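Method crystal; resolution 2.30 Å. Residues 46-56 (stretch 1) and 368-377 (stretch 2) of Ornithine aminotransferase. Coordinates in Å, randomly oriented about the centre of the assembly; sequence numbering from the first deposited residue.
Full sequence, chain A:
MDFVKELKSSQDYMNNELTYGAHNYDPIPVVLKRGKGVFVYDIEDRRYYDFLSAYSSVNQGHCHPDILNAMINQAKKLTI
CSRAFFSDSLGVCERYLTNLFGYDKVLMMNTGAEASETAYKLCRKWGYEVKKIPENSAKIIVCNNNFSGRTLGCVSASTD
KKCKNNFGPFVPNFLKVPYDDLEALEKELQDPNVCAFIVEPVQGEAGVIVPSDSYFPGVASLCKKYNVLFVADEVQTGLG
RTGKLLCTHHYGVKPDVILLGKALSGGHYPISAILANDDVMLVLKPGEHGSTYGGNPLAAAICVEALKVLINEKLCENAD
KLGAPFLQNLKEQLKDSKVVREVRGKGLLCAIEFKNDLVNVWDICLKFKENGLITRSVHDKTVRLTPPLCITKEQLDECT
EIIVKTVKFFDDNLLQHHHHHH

Stretch 1, residues 46-56: RRYYDFLSAYS
Stretch 2, residues 368-377: FKENGLITRS

Residues 47-50 form an extended strand (phi -73 to -134°, psi 107 to 148°) that runs parallel to the short strand 373-374. Y49 pairs with L373 (CA-CA 4.6 Å) and D50 with I374 (CA-CA 5.4 Å). The second stretch enters as the end of a helix, which G372 closes in a Schellman motif: G372 N bonds to K369 O (2.9 Å) and L373 N to F368 O (3.0 Å). With phi/psi of 99/17, a CB on G372 would jam against the preceding carbonyl, so glycine suits the turn.

The carbonyl of G372 accepts the first bond of the ladder. Y49 N donates to G372 O (2.9 Å), I374 N to Y49 O (2.9 Å), and F51 N to I374 O (2.9 Å, more bent at 150°). Y49 thus bonds to the residues flanking its partner, as parallel pairing requires. Beyond the strand, D50 (chi1 t) accepts L52 N (2.9 Å) and S53 N (2.8 Å) at OD1; its short carboxylate suits capturing these successive amides.

Side chains alternate across the sheet. Y49 and L373 share one face, D50 and I374 the other. Y48 (m, chi2 79°) turns its ring edge to the helix end, CE2 3.3 Å from K369 O near the ring plane and CD2 3.8 Å from I374 CG2. K369, t at chi1 and extended beyond chi2 (-100°), brings CE to 3.4 Å from Y48 OH, so its aliphatic part lines the tyrosine. Branched I374 (chi1 p, chi2 t) fills buried space beside that ring.

F51 (chi1 -103°, chi2 60°) offers a flat apolar surface: L373 CD1 (chi1 t, chi2 149°) sits 3.7 Å from the F51 ring centroid, a CH-pi contact over the face. Farther along, L52 (t, p) places CD1 4.0 Å from T375 OG1 and CD2 4.3 Å from R376 CB. Altogether 589 Å² is buried.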

# COMPACT_ATOMS: atom_id res chain seq x y z
N ARG A 46 -18.20 -15.89 -20.23
CA ARG A 46 -18.31 -14.79 -21.19
C ARG A 46 -17.01 -13.97 -21.20
O ARG A 46 -16.35 -13.80 -20.16
CB ARG A 46 -19.48 -13.87 -20.86
CG ARG A 46 -20.81 -14.55 -20.61
CD ARG A 46 -21.86 -13.55 -20.18
NE ARG A 46 -23.03 -14.18 -19.56
CZ ARG A 46 -23.26 -14.23 -18.25
NH1 ARG A 46 -22.41 -13.70 -17.38
NH2 ARG A 46 -24.37 -14.82 -17.81
N ARG A 47 -16.64 -13.47 -22.37
CA ARG A 47 -15.41 -12.72 -22.52
C ARG A 47 -15.70 -11.25 -22.77
O ARG A 47 -16.65 -10.91 -23.48
CB ARG A 47 -14.60 -13.28 -23.68
CG ARG A 47 -13.31 -12.51 -23.95
CD ARG A 47 -12.60 -13.03 -25.19
NE ARG A 47 -13.18 -12.48 -26.41
CZ ARG A 47 -12.73 -12.74 -27.63
NH1 ARG A 47 -11.69 -13.55 -27.80
NH2 ARG A 47 -13.32 -12.20 -28.69
N TYR A 48 -14.90 -10.38 -22.17
CA TYR A 48 -15.09 -8.94 -22.35
C TYR A 48 -13.77 -8.24 -22.65
O TYR A 48 -12.70 -8.65 -22.18
CB TYR A 48 -15.70 -8.30 -21.10
CG TYR A 48 -16.90 -8.99 -20.51
CD1 TYR A 48 -16.75 -10.13 -19.71
CD2 TYR A 48 -18.19 -8.50 -20.71
CE1 TYR A 48 -17.85 -10.76 -19.14
CE2 TYR A 48 -19.29 -9.14 -20.15
CZ TYR A 48 -19.11 -10.26 -19.37
OH TYR A 48 -20.19 -10.90 -18.79
N TYR A 49 -13.85 -7.18 -23.44
CA TYR A 49 -12.73 -6.27 -23.57
C TYR A 49 -12.65 -5.47 -22.28
O TYR A 49 -13.65 -4.88 -21.83
CB TYR A 49 -12.94 -5.32 -24.74
CG TYR A 49 -12.62 -5.90 -26.11
CD1 TYR A 49 -13.64 -6.30 -26.97
CD2 TYR A 49 -11.30 -6.03 -26.54
CE1 TYR A 49 -13.35 -6.83 -28.23
CE2 TYR A 49 -11.00 -6.55 -27.79
CZ TYR A 49 -12.02 -6.95 -28.63
OH TYR A 49 -11.73 -7.48 -29.87
N ASP A 50 -11.46 -5.45 -21.67
CA ASP A 50 -11.23 -4.65 -20.47
C ASP A 50 -10.86 -3.24 -20.87
O ASP A 50 -9.75 -3.01 -21.34
CB ASP A 50 -10.10 -5.24 -19.63
CG ASP A 50 -9.89 -4.49 -18.32
OD1 ASP A 50 -10.40 -3.35 -18.18
OD2 ASP A 50 -9.23 -5.05 -17.42
N PHE A 51 -11.78 -2.30 -20.68
CA PHE A 51 -11.53 -0.91 -21.07
C PHE A 51 -11.23 0.02 -19.90
O PHE A 51 -11.24 1.25 -20.05
CB PHE A 51 -12.64 -0.37 -22.00
CG PHE A 51 -12.22 -0.33 -23.44
CD1 PHE A 51 -11.84 -1.50 -24.08
CD2 PHE A 51 -12.12 0.86 -24.12
CE1 PHE A 51 -11.41 -1.48 -25.40
CE2 PHE A 51 -11.70 0.89 -25.45
CZ PHE A 51 -11.33 -0.28 -26.08
N LEU A 52 -10.93 -0.59 -18.76
CA LEU A 52 -10.46 0.13 -17.59
C LEU A 52 -8.97 -0.14 -17.34
O LEU A 52 -8.24 0.75 -16.93
CB LEU A 52 -11.26 -0.30 -16.37
CG LEU A 52 -11.26 0.71 -15.23
CD1 LEU A 52 -11.79 2.01 -15.77
CD2 LEU A 52 -12.12 0.20 -14.09
N SER A 53 -8.53 -1.36 -17.61
CA SER A 53 -7.15 -1.79 -17.35
C SER A 53 -6.75 -1.59 -15.89
O SER A 53 -5.58 -1.32 -15.59
CB SER A 53 -6.15 -1.07 -18.26
OG SER A 53 -6.45 -1.27 -19.63
N ALA A 54 -7.70 -1.75 -14.98
CA ALA A 54 -7.47 -1.51 -13.56
C ALA A 54 -6.73 -0.17 -13.40
O ALA A 54 -5.73 -0.07 -12.70
CB ALA A 54 -6.67 -2.68 -12.92
N TYR A 55 -7.24 0.84 -14.09
CA TYR A 55 -6.69 2.19 -14.05
C TYR A 55 -5.21 2.22 -14.43
O TYR A 55 -4.41 2.84 -13.74
CB TYR A 55 -6.93 2.84 -12.68
CG TYR A 55 -8.40 2.89 -12.34
CD1 TYR A 55 -9.22 3.88 -12.87
CD2 TYR A 55 -8.97 1.95 -11.48
CE1 TYR A 55 -10.59 3.93 -12.55
CE2 TYR A 55 -10.31 1.99 -11.15
CZ TYR A 55 -11.12 2.98 -11.69
OH TYR A 55 -12.46 3.00 -11.36
N SER A 56 -4.89 1.56 -15.53
CA SER A 56 -3.54 1.55 -16.09
C SER A 56 -2.54 0.61 -15.41
O SER A 56 -1.39 0.56 -15.81
CB SER A 56 -2.95 2.96 -16.21
OG SER A 56 -3.65 3.72 -17.18
N PHE A 368 -22.59 -1.37 -22.03
CA PHE A 368 -21.28 -1.74 -22.58
C PHE A 368 -20.99 -3.18 -22.20
O PHE A 368 -20.57 -3.99 -23.03
CB PHE A 368 -20.15 -0.86 -22.02
CG PHE A 368 -20.00 0.46 -22.71
CD1 PHE A 368 -20.03 0.54 -24.08
CD2 PHE A 368 -19.81 1.62 -21.98
CE1 PHE A 368 -19.89 1.76 -24.72
CE2 PHE A 368 -19.67 2.83 -22.60
CZ PHE A 368 -19.71 2.91 -23.98
N LYS A 369 -21.19 -3.47 -20.92
CA LYS A 369 -20.90 -4.78 -20.38
C LYS A 369 -21.69 -5.83 -21.15
O LYS A 369 -21.12 -6.81 -21.65
CB LYS A 369 -21.22 -4.82 -18.88
CG LYS A 369 -20.90 -6.14 -18.19
CD LYS A 369 -22.15 -6.97 -18.01
CE LYS A 369 -21.84 -8.29 -17.33
NZ LYS A 369 -23.06 -9.11 -17.17
N GLU A 370 -22.99 -5.60 -21.28
CA GLU A 370 -23.88 -6.48 -22.02
C GLU A 370 -23.34 -6.69 -23.44
O GLU A 370 -23.46 -7.78 -24.01
CB GLU A 370 -25.28 -5.87 -22.06
CG GLU A 370 -26.41 -6.82 -22.39
CD GLU A 370 -27.77 -6.11 -22.47
OE1 GLU A 370 -28.10 -5.32 -21.55
OE2 GLU A 370 -28.50 -6.34 -23.45
N ASN A 371 -22.73 -5.64 -23.98
CA ASN A 371 -22.19 -5.67 -25.34
C ASN A 371 -20.76 -6.18 -25.49
O ASN A 371 -20.23 -6.20 -26.60
CB ASN A 371 -22.36 -4.30 -25.99
CG ASN A 371 -23.79 -4.06 -26.47
OD1 ASN A 371 -24.24 -2.92 -26.61
ND2 ASN A 371 -24.49 -5.15 -26.73
N GLY A 372 -20.15 -6.62 -24.40
CA GLY A 372 -18.83 -7.23 -24.46
C GLY A 372 -17.65 -6.33 -24.12
O GLY A 372 -16.51 -6.65 -24.43
N LEU A 373 -17.91 -5.19 -23.48
CA LEU A 373 -16.83 -4.27 -23.11
C LEU A 373 -17.11 -3.72 -21.73
O LEU A 373 -18.19 -3.21 -21.47
CB LEU A 373 -16.70 -3.13 -24.13
CG LEU A 373 -15.69 -2.00 -23.95
CD1 LEU A 373 -15.23 -1.48 -25.33
CD2 LEU A 373 -16.25 -0.86 -23.09
N ILE A 374 -16.13 -3.82 -20.83
CA ILE A 374 -16.35 -3.34 -19.47
C ILE A 374 -15.53 -2.10 -19.13
O ILE A 374 -14.34 -2.01 -19.42
CB ILE A 374 -16.11 -4.42 -18.40
CG1 ILE A 374 -14.69 -4.98 -18.45
CG2 ILE A 374 -17.14 -5.54 -18.50
CD1 ILE A 374 -14.37 -5.92 -17.27
N THR A 375 -16.20 -1.15 -18.48
CA THR A 375 -15.56 0.05 -18.01
C THR A 375 -16.43 0.66 -16.91
O THR A 375 -17.41 0.07 -16.50
CB THR A 375 -15.33 1.04 -19.15
OG1 THR A 375 -14.61 2.17 -18.66
CG2 THR A 375 -16.66 1.48 -19.75
N ARG A 376 -16.06 1.85 -16.45
CA ARG A 376 -16.72 2.49 -15.34
C ARG A 376 -16.83 3.99 -15.58
O ARG A 376 -16.03 4.56 -16.32
CB ARG A 376 -15.92 2.25 -14.06
CG ARG A 376 -16.70 2.59 -12.81
CD ARG A 376 -17.41 1.36 -12.22
NE ARG A 376 -18.37 1.71 -11.18
CZ ARG A 376 -18.10 2.46 -10.11
NH1 ARG A 376 -16.88 2.97 -9.93
NH2 ARG A 376 -19.05 2.71 -9.22
N SER A 377 -17.79 4.62 -14.93
CA SER A 377 -17.94 6.06 -15.05
C SER A 377 -17.34 6.80 -13.87
O SER A 377 -17.49 6.39 -12.72
CB SER A 377 -19.41 6.45 -15.21
OG SER A 377 -20.23 5.81 -14.25